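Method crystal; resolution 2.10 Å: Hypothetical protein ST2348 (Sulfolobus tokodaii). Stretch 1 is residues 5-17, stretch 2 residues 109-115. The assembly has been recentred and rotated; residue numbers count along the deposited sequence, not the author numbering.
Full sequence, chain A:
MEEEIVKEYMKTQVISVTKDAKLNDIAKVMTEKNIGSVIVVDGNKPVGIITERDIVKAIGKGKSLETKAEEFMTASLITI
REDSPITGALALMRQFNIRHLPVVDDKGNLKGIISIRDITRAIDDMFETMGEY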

ATOM      1  N   ILE A   5      -3.887   8.287  19.057  1.00 24.47           N
ATOM      2  CA  ILE A   5      -2.817   7.777  19.912  1.00 29.18           C
ATOM      3  C   ILE A   5      -2.410   6.349  19.554  1.00 25.49           C
ATOM      4  O   ILE A   5      -3.226   5.566  19.084  1.00 25.72           O
ATOM      5  CB  ILE A   5      -3.192   7.842  21.418  1.00 34.43           C
ATOM      6  CG1 ILE A   5      -4.323   6.865  21.734  1.00 42.75           C
ATOM      7  CG2 ILE A   5      -3.604   9.268  21.789  1.00 36.60           C
ATOM      8  CD1 ILE A   5      -4.577   6.694  23.233  1.00 48.22           C
ATOM      9  N   VAL A   6      -1.137   6.039  19.777  1.00 25.62           N
ATOM     10  CA  VAL A   6      -0.551   4.725  19.492  1.00 25.44           C
ATOM     11  C   VAL A   6      -1.444   3.536  19.856  1.00 26.76           C
ATOM     12  O   VAL A   6      -1.668   2.641  19.045  1.00 28.38           O
ATOM     13  CB  VAL A   6       0.808   4.591  20.229  1.00 22.83           C
ATOM     14  CG1 VAL A   6       1.362   3.182  20.083  1.00 20.74           C
ATOM     15  CG2 VAL A   6       1.794   5.618  19.667  1.00 25.28           C
ATOM     16  N   LYS A   7      -1.944   3.549  21.085  1.00 31.41           N
ATOM     17  CA  LYS A   7      -2.813   2.509  21.620  1.00 36.76           C
ATOM     18  C   LYS A   7      -3.926   2.063  20.659  1.00 40.27           C
ATOM     19  O   LYS A   7      -4.210   0.871  20.539  1.00 40.47           O
ATOM     20  CB  LYS A   7      -3.417   3.012  22.941  1.00 40.72           C
ATOM     21  CG  LYS A   7      -4.286   2.023  23.699  1.00 52.37           C
ATOM     22  CD  LYS A   7      -4.845   2.670  24.963  1.00 53.02           C
ATOM     23  CE  LYS A   7      -5.706   1.701  25.756  1.00 63.97           C
ATOM     24  NZ  LYS A   7      -4.911   0.553  26.271  1.00 69.34           N
ATOM     25  N   GLU A   8      -4.550   3.011  19.963  1.00 36.54           N
ATOM     26  CA  GLU A   8      -5.640   2.671  19.038  1.00 35.84           C
ATOM     27  C   GLU A   8      -5.200   2.119  17.687  1.00 36.14           C
ATOM     28  O   GLU A   8      -6.037   1.646  16.909  1.00 36.80           O
ATOM     29  CB  GLU A   8      -6.534   3.896  18.796  1.00 37.02           C
ATOM     30  CG  GLU A   8      -7.277   4.374  20.048  1.00 49.43           C
ATOM     31  CD  GLU A   8      -8.072   3.250  20.702  1.00 52.48           C
ATOM     32  OE1 GLU A   8      -7.780   2.919  21.889  1.00 54.82           O
ATOM     33  OE2 GLU A   8      -8.974   2.687  20.027  1.00 48.24           O
ATOM     34  N   TYR A   9      -3.901   2.160  17.394  1.00 33.59           N
ATOM     35  CA  TYR A   9      -3.431   1.666  16.101  1.00 30.81           C
ATOM     36  C   TYR A   9      -2.372   0.577  16.150  1.00 33.92           C
ATOM     37  O   TYR A   9      -2.013   0.008  15.119  1.00 33.00           O
ATOM     38  CB  TYR A   9      -2.921   2.839  15.258  1.00 30.62           C
ATOM     39  CG  TYR A   9      -4.042   3.703  14.747  1.00 31.05           C
ATOM     40  CD1 TYR A   9      -4.642   3.437  13.517  1.00 31.52           C
ATOM     41  CD2 TYR A   9      -4.567   4.728  15.530  1.00 33.46           C
ATOM     42  CE1 TYR A   9      -5.738   4.164  13.082  1.00 36.31           C
ATOM     43  CE2 TYR A   9      -5.669   5.462  15.103  1.00 39.09           C
ATOM     44  CZ  TYR A   9      -6.247   5.172  13.880  1.00 37.93           C
ATOM     45  OH  TYR A   9      -7.338   5.887  13.453  1.00 51.61           O
HETATM   46  N   MSE A  10      -1.874   0.289  17.345  1.00 31.36           N
HETATM   47  CA  MSE A  10      -0.848  -0.728  17.518  1.00 32.36           C
HETATM   48  C   MSE A  10      -1.425  -2.131  17.383  1.00 33.12           C
HETATM   49  O   MSE A  10      -2.610  -2.356  17.601  1.00 31.82           O
HETATM   50  CB  MSE A  10      -0.208  -0.597  18.900  1.00 28.86           C
HETATM   51  CG  MSE A  10      -1.145  -0.981  20.039  1.00 30.46           C
HETATM   52 SE   MSE A  10      -0.324  -0.810  21.768  1.00 37.10          SE
HETATM   53  CE  MSE A  10      -1.832  -1.275  22.898  1.00 35.36           C
ATOM     54  N   LYS A  11      -0.576  -3.071  17.003  1.00 32.93           N
ATOM     55  CA  LYS A  11      -0.988  -4.454  16.895  1.00 32.74           C
ATOM     56  C   LYS A  11      -0.745  -4.999  18.294  1.00 31.96           C
ATOM     57  O   LYS A  11       0.364  -4.897  18.819  1.00 32.02           O
ATOM     58  CB  LYS A  11      -0.114  -5.187  15.883  1.00 40.73           C
ATOM     59  CG  LYS A  11      -0.271  -6.693  15.878  1.00 50.22           C
ATOM     60  CD  LYS A  11       0.788  -7.322  14.984  1.00 56.12           C
ATOM     61  CE  LYS A  11       0.868  -8.830  15.174  1.00 61.51           C
ATOM     62  NZ  LYS A  11       1.961  -9.435  14.352  1.00 64.02           N
ATOM     63  N   THR A  12      -1.783  -5.546  18.908  1.00 29.48           N
ATOM     64  CA  THR A  12      -1.664  -6.105  20.245  1.00 34.58           C
ATOM     65  C   THR A  12      -1.484  -7.617  20.178  1.00 40.44           C
ATOM     66  O   THR A  12      -1.414  -8.198  19.096  1.00 41.87           O
ATOM     67  CB  THR A  12      -2.913  -5.800  21.071  1.00 35.07           C
ATOM     68  OG1 THR A  12      -4.062  -6.315  20.390  1.00 40.39           O
ATOM     69  CG2 THR A  12      -3.067  -4.297  21.264  1.00 30.43           C
ATOM     70  N   GLN A  13      -1.413  -8.255  21.341  1.00 46.15           N
ATOM     71  CA  GLN A  13      -1.239  -9.703  21.392  1.00 51.91           C
ATOM     72  C   GLN A  13       0.011 -10.114  20.614  1.00 50.15           C
ATOM     73  O   GLN A  13      -0.030 -11.057  19.822  1.00 53.50           O
ATOM     74  CB  GLN A  13      -2.456 -10.410  20.777  1.00 57.31           C
ATOM     75  CG  GLN A  13      -3.804  -9.887  21.245  1.00 67.38           C
ATOM     76  CD  GLN A  13      -3.990 -10.012  22.742  1.00 72.65           C
ATOM     77  OE1 GLN A  13      -3.943 -11.112  23.294  1.00 77.29           O
ATOM     78  NE2 GLN A  13      -4.201  -8.881  23.409  1.00 75.54           N
ATOM     79  N   VAL A  14       1.116  -9.403  20.817  1.00 38.33           N
ATOM     80  CA  VAL A  14       2.345  -9.749  20.112  1.00 33.92           C
ATOM     81  C   VAL A  14       3.029 -10.862  20.888  1.00 32.90           C
ATOM     82  O   VAL A  14       2.755 -11.052  22.066  1.00 32.05           O
ATOM     83  CB  VAL A  14       3.290  -8.541  19.999  1.00 33.44           C
ATOM     84  CG1 VAL A  14       2.598  -7.424  19.236  1.00 34.38           C
ATOM     85  CG2 VAL A  14       3.701  -8.067  21.383  1.00 29.28           C
ATOM     86  N   ILE A  15       3.919 -11.598  20.232  1.00 28.31           N
ATOM     87  CA  ILE A  15       4.606 -12.691  20.896  1.00 22.97           C
ATOM     88  C   ILE A  15       5.989 -12.282  21.357  1.00 26.55           C
ATOM     89  O   ILE A  15       6.753 -11.681  20.596  1.00 25.66           O
ATOM     90  CB  ILE A  15       4.745 -13.902  19.959  1.00 26.64           C
ATOM     91  CG1 ILE A  15       3.359 -14.351  19.488  1.00 27.20           C
ATOM     92  CG2 ILE A  15       5.478 -15.024  20.669  1.00 18.44           C
ATOM     93  CD1 ILE A  15       2.434 -14.778  20.614  1.00 34.99           C
ATOM     94  N   SER A  16       6.317 -12.622  22.602  1.00 22.22           N
ATOM     95  CA  SER A  16       7.624 -12.301  23.157  1.00 24.63           C
ATOM     96  C   SER A  16       8.244 -13.517  23.827  1.00 25.01           C
ATOM     97  O   SER A  16       7.546 -14.454  24.185  1.00 22.12           O
ATOM     98  CB  SER A  16       7.495 -11.192  24.199  1.00 21.75           C
ATOM     99  OG  SER A  16       6.805 -11.669  25.341  1.00 24.80           O
ATOM    100  N   VAL A  17       9.562 -13.484  23.997  1.00 23.82           N
ATOM    101  CA  VAL A  17      10.294 -14.561  24.662  1.00 22.03           C
ATOM    102  C   VAL A  17      11.244 -13.864  25.613  1.00 22.33           C
ATOM    103  O   VAL A  17      11.648 -12.727  25.356  1.00 28.45           O
ATOM    104  CB  VAL A  17      11.112 -15.429  23.655  1.00 23.61           C
ATOM    105  CG1 VAL A  17      10.171 -16.067  22.630  1.00 17.22           C
ATOM    106  CG2 VAL A  17      12.183 -14.574  22.963  1.00 19.85           C
TER
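Stretch 2 109-115: NLKGIIS

Stretch 2 is a strand from Leu-110 to Ser-115, extended except at Lys-111, where psi is -25°, and it lies antiparallel to the middle of stretch 1. The register follows from the nearest CA pairs: Gly-112 CA is 4.4 Å from Thr-12 CA, Ile-113 CA is 5.2 Å from Lys-11 CA, and Ile-114 CA is 4.4 Å from Met-10 CA. The two segments, some hundred residues apart in sequence, are joined by a single antiparallel bridge, and together they bury 491 Å² of surface, counting both sides.

Asn-109 precedes the strand and stays out of reach of stretch 1. With Leu-110 the contact begins. Its CA-to-CB bond points toward stretch 1, and chi1 t with chi2 p brings CD2 to 4.0 Å from Val-14 CG2 and 3.8 Å from Ser-16 CB. A long aliphatic side chain suits this place: Leu-110 CA and Ser-16 CA are 8.7 Å apart, too far for backbone pairing, and the side chain helps to fill the gap.

Lys-111 is exposed, its CA-to-CB bond directed sideways and the end of its side chain leading away, so that the ammonium group can remain in solvent while Lys-111 CB rests 4.2 Å from CE of the selenomethionine Met-10. Its carbonyl joins in, with Lys-111 O 4.1 Å from the same Met-10 CE and 4.0 Å from Thr-12 CA.

At Gly-112 the backbones come close. With phi/psi of 178/-167 the chain is almost fully extended, and its CA comes within 3.2 Å of Lys-11 O, 4.1 Å of Met-10 SE and 4.0 Å of Val-14 CG1. A CB here would point toward stretch 1 and would lie 2.6 Å from Lys-11 O and 3.0 Å from Met-10 SE, both clashes. Glycine therefore allows the backbones to close up while selenomethionine and valine pack against its CA.

Ile-113 carries the bridge. Lys-11 N donates to Ile-113 O at 2.7 Å, and Ile-113 N donates to Lys-11 O at 2.9 Å; the N-H...O angles of 167° and 158° are close to linear, as expected of a hydrogen-bonded antiparallel pair. These bonds use backbone atoms, leaving the side chain, its CA-to-CB bond directed sideways and chi1 and chi2 both m, free to pack: Ile-113 CG1 meets Val-14 CG1 at 3.6 Å. Two beta-branched residues thus make a compact apolar contact beside the bridge.

Ile-114 is buried. Its CB is directed sideways, but the end of the side chain comes nearer, and CD1 reaches the turn that precedes the bridge. In that turn Tyr-9 N and Met-10 N both bond to Val-6 O, at 2.8 and 2.9 Å. The methyl Ile-114 CD1 lies 4.2 Å from Val-6 CG1, 3.9 Å from Tyr-9 CB and 4.3 Å from Met-10 CB, an apolar fit in which one methyl touches three side chains.

Ser-115 no longer touches stretch 1; its short hydroxyl side chain, at the N-cap position, caps a backbone N just past the stretch, a role serine commonly fills.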

ATOM      1  N   ASN A 109       6.205  -1.974  30.455  1.00 28.10           N
ATOM      2  CA  ASN A 109       5.855  -3.316  30.009  1.00 30.72           C
ATOM      3  C   ASN A 109       5.310  -3.371  28.592  1.00 33.69           C
ATOM      4  O   ASN A 109       4.535  -2.508  28.176  1.00 25.90           O
ATOM      5  CB  ASN A 109       4.835  -3.934  30.968  1.00 35.69           C
ATOM      6  CG  ASN A 109       5.382  -4.082  32.375  1.00 40.63           C
ATOM      7  OD1 ASN A 109       6.449  -4.664  32.584  1.00 43.16           O
ATOM      8  ND2 ASN A 109       4.654  -3.554  33.349  1.00 49.76           N
ATOM      9  N   LEU A 110       5.709  -4.409  27.864  1.00 26.99           N
ATOM     10  CA  LEU A 110       5.292  -4.611  26.480  1.00 26.90           C
ATOM     11  C   LEU A 110       3.771  -4.724  26.341  1.00 29.93           C
ATOM     12  O   LEU A 110       3.129  -5.475  27.080  1.00 27.52           O
ATOM     13  CB  LEU A 110       5.962  -5.872  25.924  1.00 27.24           C
ATOM     14  CG  LEU A 110       5.740  -6.251  24.459  1.00 27.82           C
ATOM     15  CD1 LEU A 110       6.247  -5.140  23.526  1.00 19.86           C
ATOM     16  CD2 LEU A 110       6.483  -7.554  24.186  1.00 24.66           C
ATOM     17  N   LYS A 111       3.204  -3.964  25.402  1.00 24.82           N
ATOM     18  CA  LYS A 111       1.757  -3.971  25.155  1.00 23.55           C
ATOM     19  C   LYS A 111       1.417  -4.235  23.692  1.00 25.80           C
ATOM     20  O   LYS A 111       0.327  -4.708  23.381  1.00 27.25           O
ATOM     21  CB  LYS A 111       1.129  -2.631  25.576  1.00 28.09           C
ATOM     22  CG  LYS A 111       1.058  -2.402  27.083  1.00 36.17           C
ATOM     23  CD  LYS A 111       0.023  -3.317  27.715  1.00 44.01           C
ATOM     24  CE  LYS A 111       0.135  -3.328  29.225  1.00 55.29           C
ATOM     25  NZ  LYS A 111      -0.868  -4.244  29.835  1.00 55.62           N
ATOM     26  N   GLY A 112       2.339  -3.912  22.792  1.00 23.32           N
ATOM     27  CA  GLY A 112       2.095  -4.128  21.379  1.00 22.50           C
ATOM     28  C   GLY A 112       3.234  -3.657  20.492  1.00 22.03           C
ATOM     29  O   GLY A 112       4.330  -3.357  20.975  1.00 25.66           O
ATOM     30  N   ILE A 113       2.958  -3.591  19.191  1.00 25.75           N
ATOM     31  CA  ILE A 113       3.915  -3.160  18.177  1.00 26.27           C
ATOM     32  C   ILE A 113       3.192  -2.217  17.220  1.00 30.51           C
ATOM     33  O   ILE A 113       2.086  -2.527  16.780  1.00 25.34           O
ATOM     34  CB  ILE A 113       4.438  -4.365  17.341  1.00 30.54           C
ATOM     35  CG1 ILE A 113       5.278  -5.284  18.216  1.00 35.21           C
ATOM     36  CG2 ILE A 113       5.249  -3.871  16.148  1.00 32.15           C
ATOM     37  CD1 ILE A 113       6.479  -4.605  18.819  1.00 49.78           C
ATOM     38  N   ILE A 114       3.812  -1.075  16.915  1.00 25.98           N
ATOM     39  CA  ILE A 114       3.239  -0.085  15.999  1.00 27.39           C
ATOM     40  C   ILE A 114       4.195   0.071  14.818  1.00 28.27           C
ATOM     41  O   ILE A 114       5.405   0.156  15.006  1.00 26.79           O
ATOM     42  CB  ILE A 114       3.040   1.310  16.691  1.00 28.47           C
ATOM     43  CG1 ILE A 114       2.344   2.282  15.737  1.00 31.44           C
ATOM     44  CG2 ILE A 114       4.372   1.912  17.104  1.00 21.91           C
ATOM     45  CD1 ILE A 114       0.870   2.411  15.972  1.00 28.03           C
ATOM     46  N   SER A 115       3.658   0.104  13.603  1.00 28.27           N
ATOM     47  CA  SER A 115       4.500   0.229  12.418  1.00 30.55           C
ATOM     48  C   SER A 115       4.179   1.483  11.620  1.00 31.14           C
ATOM     49  O   SER A 115       3.122   2.091  11.783  1.00 26.94           O
ATOM     50  CB  SER A 115       4.323  -0.988  11.511  1.00 32.61           C
ATOM     51  OG  SER A 115       3.087  -0.908  10.823  1.00 35.99           O
TER